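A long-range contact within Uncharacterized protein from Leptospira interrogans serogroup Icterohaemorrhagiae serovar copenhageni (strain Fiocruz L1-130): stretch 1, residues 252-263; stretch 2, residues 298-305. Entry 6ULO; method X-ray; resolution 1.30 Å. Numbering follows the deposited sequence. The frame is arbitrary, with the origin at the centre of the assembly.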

ATOM      1  N   VAL A 252       0.680  -9.437   0.240  1.00 10.97           N
ATOM      2  CA  VAL A 252       1.907  -9.111  -0.459  1.00 10.68           C
ATOM      3  C   VAL A 252       2.921  -8.618   0.567  1.00 10.33           C
ATOM      4  O   VAL A 252       2.625  -7.724   1.366  1.00 11.12           O
ATOM      5  CB  VAL A 252       1.655  -8.025  -1.518  1.00 11.23           C
ATOM      6  CG1 VAL A 252       2.997  -7.603  -2.181  1.00 12.83           C
ATOM      7  CG2 VAL A 252       0.610  -8.475  -2.523  1.00 13.05           C
ATOM      8  N   ARG A 253       4.141  -9.170   0.529  1.00 10.13           N
ATOM      9  CA  ARG A 253       5.197  -8.743   1.441  1.00 10.55           C
ATOM     10  C   ARG A 253       6.534  -8.869   0.718  1.00 10.60           C
ATOM     11  O   ARG A 253       6.646  -9.488  -0.352  1.00 11.24           O
ATOM     12  CB  ARG A 253       5.233  -9.599   2.731  1.00 11.35           C
ATOM     13  CG  ARG A 253       5.603 -11.054   2.476  1.00 11.72           C
ATOM     14  CD  ARG A 253       5.881 -11.832   3.734  1.00 12.44           C
ATOM     15  NE  ARG A 253       4.719 -11.953   4.614  1.00 12.58           N
ATOM     16  CZ  ARG A 253       3.819 -12.932   4.573  1.00 12.68           C
ATOM     17  NH1 ARG A 253       3.882 -13.882   3.651  1.00 13.85           N
ATOM     18  NH2 ARG A 253       2.823 -12.959   5.474  1.00 12.76           N
ATOM     19  N   THR A 254       7.550  -8.299   1.346  1.00 10.94           N
ATOM     20  CA  THR A 254       8.929  -8.539   0.944  1.00 11.18           C
ATOM     21  C   THR A 254       9.734  -8.943   2.172  1.00 11.83           C
ATOM     22  O   THR A 254       9.342  -8.687   3.321  1.00 11.90           O
ATOM     23  CB  THR A 254       9.550  -7.267   0.351  1.00 12.15           C
ATOM     24  OG1 THR A 254       9.350  -6.161   1.245  1.00 12.67           O
ATOM     25  CG2 THR A 254       8.939  -6.960  -0.980  1.00 13.76           C
ATOM     26  N   ILE A 255      10.868  -9.604   1.912  1.00 12.44           N
ATOM     27  CA  ILE A 255      11.854  -9.906   2.943  1.00 12.99           C
ATOM     28  C   ILE A 255      13.243  -9.562   2.423  1.00 12.94           C
ATOM     29  O   ILE A 255      13.463  -9.342   1.231  1.00 13.54           O
ATOM     30  CB  ILE A 255      11.823 -11.364   3.452  1.00 14.01           C
ATOM     31  CG1 ILE A 255      12.133 -12.350   2.316  1.00 14.50           C
ATOM     32  CG2 ILE A 255      10.512 -11.635   4.268  1.00 14.35           C
ATOM     33  CD1 ILE A 255      12.552 -13.740   2.861  1.00 16.61           C
ATOM     34  N   SER A 256      14.191  -9.531   3.362  1.00 13.19           N
ATOM     35  CA  SER A 256      15.552  -9.144   3.005  1.00 14.28           C
ATOM     36  C   SER A 256      16.604  -9.967   3.729  1.00 16.00           C
ATOM     37  O   SER A 256      17.766  -9.561   3.752  1.00 20.39           O
ATOM     38  CB  SER A 256      15.749  -7.639   3.265  1.00 15.79           C
ATOM     39  OG  SER A 256      15.564  -7.317   4.638  1.00 16.40           O
ATOM     40  N   VAL A 257      16.221 -11.087   4.323  1.00 15.63           N
ATOM     41  CA  VAL A 257      17.124 -11.950   5.068  1.00 16.08           C
ATOM     42  C   VAL A 257      17.108 -13.322   4.409  1.00 15.70           C
ATOM     43  O   VAL A 257      16.242 -13.649   3.601  1.00 15.16           O
ATOM     44  CB  VAL A 257      16.727 -12.057   6.560  1.00 18.64           C
ATOM     45  CG1 VAL A 257      16.731 -10.699   7.208  1.00 19.62           C
ATOM     46  CG2 VAL A 257      15.366 -12.682   6.686  1.00 18.59           C
ATOM     47  N   ARG A 258      18.094 -14.142   4.784  1.00 15.37           N
ATOM     48  CA  ARG A 258      18.256 -15.499   4.253  1.00 15.31           C
ATOM     49  C   ARG A 258      18.200 -15.510   2.731  1.00 15.77           C
ATOM     50  O   ARG A 258      17.447 -16.262   2.117  1.00 15.90           O
ATOM     51  CB  ARG A 258      17.259 -16.490   4.866  1.00 15.13           C
ATOM     52  CG  ARG A 258      17.481 -16.782   6.355  1.00 15.59           C
ATOM     53  CD  ARG A 258      18.859 -17.411   6.619  1.00 15.28           C
ATOM     54  NE  ARG A 258      19.130 -18.632   5.854  1.00 15.32           N
ATOM     55  CZ  ARG A 258      18.775 -19.854   6.243  1.00 15.62           C
ATOM     56  NH1 ARG A 258      18.063 -20.019   7.349  1.00 17.76           N
ATOM     57  NH2 ARG A 258      19.097 -20.911   5.512  1.00 16.04           N
ATOM     58  N   LYS A 259      19.036 -14.675   2.116  1.00 15.49           N
ATOM     59  CA  LYS A 259      19.041 -14.628   0.656  1.00 16.31           C
ATOM     60  C   LYS A 259      19.542 -15.930   0.030  1.00 16.11           C
ATOM     61  O   LYS A 259      19.301 -16.148  -1.164  1.00 16.59           O
ATOM     62  CB  LYS A 259      19.858 -13.430   0.197  1.00 18.06           C
ATOM     63  CG  LYS A 259      21.337 -13.630   0.358  1.00 20.70           C
ATOM     64  CD  LYS A 259      22.069 -12.288   0.366  1.00 23.94           C
ATOM     65  CE  LYS A 259      22.017 -11.568  -0.960  1.00 26.37           C
ATOM     66  NZ  LYS A 259      23.245 -10.693  -1.174  1.00 27.31           N
ATOM     67  N   ASP A 260      20.198 -16.809   0.811  1.00 15.72           N
ATOM     68  CA  ASP A 260      20.511 -18.150   0.309  1.00 16.01           C
ATOM     69  C   ASP A 260      19.239 -18.921  -0.024  1.00 16.02           C
ATOM     70  O   ASP A 260      19.193 -19.662  -1.011  1.00 18.23           O
ATOM     71  CB  ASP A 260      21.379 -18.931   1.306  1.00 16.76           C
ATOM     72  CG  ASP A 260      20.690 -19.136   2.653  1.00 16.88           C
ATOM     73  OD1 ASP A 260      20.242 -18.122   3.266  1.00 16.44           O
ATOM     74  OD2 ASP A 260      20.568 -20.308   3.080  1.00 16.99           O
ATOM     75  N   LEU A 261      18.191 -18.774   0.794  1.00 14.68           N
ATOM     76  CA  LEU A 261      16.914 -19.429   0.529  1.00 15.36           C
ATOM     77  C   LEU A 261      16.022 -18.600  -0.375  1.00 15.14           C
ATOM     78  O   LEU A 261      15.269 -19.156  -1.198  1.00 15.47           O
ATOM     79  CB  LEU A 261      16.142 -19.623   1.825  1.00 15.27           C
ATOM     80  CG  LEU A 261      16.827 -20.509   2.855  1.00 16.15           C
ATOM     81  CD1 LEU A 261      15.900 -20.555   4.081  1.00 16.75           C
ATOM     82  CD2 LEU A 261      17.070 -21.924   2.289  1.00 17.65           C
ATOM     83  N   PHE A 262      16.121 -17.282  -0.250  1.00 14.87           N
ATOM     84  CA  PHE A 262      15.169 -16.334  -0.831  1.00 14.50           C
ATOM     85  C   PHE A 262      15.977 -15.260  -1.552  1.00 14.23           C
ATOM     86  O   PHE A 262      16.134 -14.136  -1.062  1.00 14.75           O
ATOM     87  CB  PHE A 262      14.290 -15.732   0.273  1.00 15.28           C
ATOM     88  CG  PHE A 262      13.534 -16.754   1.054  1.00 15.06           C
ATOM     89  CD1 PHE A 262      12.566 -17.527   0.452  1.00 15.54           C
ATOM     90  CD2 PHE A 262      13.812 -16.969   2.398  1.00 15.35           C
ATOM     91  CE1 PHE A 262      11.854 -18.499   1.185  1.00 16.96           C
ATOM     92  CE2 PHE A 262      13.114 -17.941   3.124  1.00 15.72           C
ATOM     93  CZ  PHE A 262      12.150 -18.707   2.508  1.00 16.87           C
ATOM     94  N   PRO A 263      16.494 -15.565  -2.740  1.00 14.64           N
ATOM     95  CA  PRO A 263      17.418 -14.628  -3.389  1.00 14.80           C
ATOM     96  C   PRO A 263      16.727 -13.315  -3.748  1.00 14.27           C
ATOM     97  O   PRO A 263      15.535 -13.274  -4.077  1.00 14.65           O
ATOM     98  CB  PRO A 263      17.892 -15.392  -4.636  1.00 16.06           C
ATOM     99  CG  PRO A 263      17.675 -16.855  -4.317  1.00 16.28           C
ATOM    100  CD  PRO A 263      16.439 -16.870  -3.428  1.00 15.29           C
ATOM    101  N   ARG A 298       7.323 -15.583  12.783  1.00 15.74           N
ATOM    102  CA  ARG A 298       7.635 -14.391  12.007  1.00 16.14           C
ATOM    103  C   ARG A 298       7.464 -14.735  10.536  1.00 15.96           C
ATOM    104  O   ARG A 298       7.448 -15.912  10.166  1.00 16.00           O
ATOM    105  CB  ARG A 298       9.111 -13.986  12.208  1.00 17.65           C
ATOM    106  CG  ARG A 298       9.406 -13.335  13.543  1.00 18.51           C
ATOM    107  CD  ARG A 298      10.909 -13.294  13.838  1.00 19.59           C
ATOM    108  NE  ARG A 298      11.198 -12.680  15.129  1.00 21.05           N
ATOM    109  CZ  ARG A 298      11.370 -11.379  15.342  1.00 21.70           C
ATOM    110  NH1 ARG A 298      11.299 -10.510  14.340  1.00 20.71           N
ATOM    111  NH2 ARG A 298      11.633 -10.942  16.566  1.00 23.40           N
ATOM    112  N   SER A 299       7.365 -13.702   9.682  1.00 15.60           N
ATOM    113  CA  SER A 299       7.180 -13.958   8.249  1.00 14.95           C
ATOM    114  C   SER A 299       8.282 -14.863   7.678  1.00 16.04           C
ATOM    115  O   SER A 299       8.007 -15.681   6.797  1.00 16.52           O
ATOM    116  CB  SER A 299       7.076 -12.651   7.451  1.00 14.96           C
ATOM    117  OG  SER A 299       8.251 -11.886   7.555  1.00 14.85           O
ATOM    118  N   LEU A 300       9.531 -14.728   8.150  1.00 16.39           N
ATOM    119  CA  LEU A 300      10.600 -15.564   7.609  1.00 17.84           C
ATOM    120  C   LEU A 300      10.278 -17.041   7.820  1.00 18.29           C
ATOM    121  O   LEU A 300      10.389 -17.861   6.897  1.00 18.88           O
ATOM    122  CB  LEU A 300      11.930 -15.199   8.268  1.00 18.72           C
ATOM    123  CG  LEU A 300      13.113 -16.141   7.949  1.00 20.12           C
ATOM    124  CD1 LEU A 300      13.455 -16.147   6.440  1.00 20.49           C
ATOM    125  CD2 LEU A 300      14.319 -15.751   8.806  1.00 21.21           C
ATOM    126  N   GLN A 301       9.856 -17.392   9.029  1.00 18.09           N
ATOM    127  CA  GLN A 301       9.531 -18.781   9.319  1.00 19.15           C
ATOM    128  C   GLN A 301       8.332 -19.263   8.506  1.00 18.66           C
ATOM    129  O   GLN A 301       8.307 -20.401   8.032  1.00 18.90           O
ATOM    130  CB  GLN A 301       9.288 -18.950  10.818  1.00 19.89           C
ATOM    131  CG  GLN A 301       8.889 -20.377  11.187  1.00 21.14           C
ATOM    132  CD  GLN A 301       8.678 -20.577  12.676  1.00 22.99           C
ATOM    133  OE1 GLN A 301       8.819 -19.650  13.476  1.00 23.41           O
ATOM    134  NE2 GLN A 301       8.326 -21.798  13.054  1.00 24.72           N
ATOM    135  N   VAL A 302       7.317 -18.410   8.332  1.00 17.07           N
ATOM    136  CA  VAL A 302       6.201 -18.737   7.443  1.00 17.07           C
ATOM    137  C   VAL A 302       6.708 -19.117   6.053  1.00 17.97           C
ATOM    138  O   VAL A 302       6.248 -20.091   5.438  1.00 18.14           O
ATOM    139  CB  VAL A 302       5.221 -17.545   7.396  1.00 16.89           C
ATOM    140  CG1 VAL A 302       4.136 -17.751   6.329  1.00 17.21           C
ATOM    141  CG2 VAL A 302       4.591 -17.328   8.777  1.00 17.47           C
ATOM    142  N   MET A 303       7.656 -18.341   5.538  1.00 16.98           N
ATOM    143  CA  MET A 303       8.191 -18.602   4.199  1.00 17.29           C
ATOM    144  C   MET A 303       9.111 -19.832   4.171  1.00 18.40           C
ATOM    145  O   MET A 303       9.054 -20.605   3.218  1.00 20.05           O
ATOM    146  CB  MET A 303       8.918 -17.362   3.688  1.00 16.83           C
ATOM    147  CG  MET A 303       7.952 -16.214   3.433  1.00 17.32           C
ATOM    148  SD  MET A 303       8.775 -14.686   2.952  1.00 15.54           S
ATOM    149  CE  MET A 303       9.600 -15.233   1.444  1.00 15.85           C
ATOM    150  N   VAL A 304       9.955 -20.022   5.196  1.00 19.27           N
ATOM    151  CA  VAL A 304      10.832 -21.196   5.253  1.00 21.56           C
ATOM    152  C   VAL A 304      10.007 -22.469   5.222  1.00 23.16           C
ATOM    153  O   VAL A 304      10.322 -23.417   4.495  1.00 25.10           O
ATOM    154  CB  VAL A 304      11.723 -21.138   6.507  1.00 22.30           C
ATOM    155  CG1 VAL A 304      12.393 -22.509   6.759  1.00 22.82           C
ATOM    156  CG2 VAL A 304      12.787 -20.062   6.355  1.00 22.40           C
ATOM    157  N   GLU A 305       8.937 -22.513   6.024  1.00 23.55           N
ATOM    158  CA  GLU A 305       8.134 -23.718   6.199  1.00 24.60           C
ATOM    159  C   GLU A 305       7.024 -23.845   5.172  1.00 24.93           C
ATOM    160  O   GLU A 305       6.570 -24.962   4.899  1.00 26.81           O
ATOM    161  CB  GLU A 305       7.498 -23.717   7.589  1.00 25.57           C
ATOM    162  CG  GLU A 305       8.517 -23.802   8.708  1.00 27.54           C
ATOM    163  CD  GLU A 305       7.887 -23.978  10.073  1.00 29.74           C
ATOM    164  OE1 GLU A 305       6.654 -24.167  10.167  1.00 30.45           O
ATOM    165  OE2 GLU A 305       8.644 -23.906  11.059  1.00 31.62           O
TER
HETATM  166  O   HOH W   1       8.217  -9.786   5.701  1.00 13.65           O

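No direct hydrogen bond or salt bridge joins the two stretches; apart from one bridging water, packing does the work. The most distinctive packing is between Met303 and Phe262. Met303 CE lies over one face of the Phe262 ring, 4.1 Å from its centroid and 20° off the ring normal, a CH-pi contact. The rim of the same ring meets the helix itself: Phe262 CZ is 3.6 Å from Met303 C and 3.7 Å from Val304 N, which sits at the ring edge. That amide is already bonded to Leu300 O within the helix (Val304 N to Leu300 O, 2.8 Å), so an apolar ring can rest against it.

Met303 has the largest area covered by the other stretch. Its long, unbranched side chain lets the terminal methyl reach both the ring and the strand, where Met303 CE is 3.6 Å from Ile255 CD1. Strand 252-255 runs nearly at right angles to helix 299-305. Arg253 and Ile255 point toward the helix, while Thr254 between them points away.

Leu300 starts sideways, but its end comes nearer. Leu300 CD1 packs 3.8 Å from Phe262 CE2, and Leu300 CD2 lies 3.9 Å from Val257 CG2. Farther along, Leu261 CD1 meets Val304 CG2 at 3.9 Å. These aliphatic groups extend the apolar contact to more exposed positions.

The loop supports its own shape. Arg258 NE forms a salt bridge with Asp260 OD1 at 2.9 Å, and Arg258 O accepts from Leu261 N and Phe262 N. Arg258 CG still packs 4.1 Å from Leu300 CD1.

At the start of the helix, Arg253 NE lies 3.8 Å from Ser299 CB; the guanidinium finds its hydrogen bonds elsewhere in the structure. The small Ser299 also supports the water bridge. The water donates to Thr254 O at 2.9 Å and lies 2.8 Å from Ser299 OG.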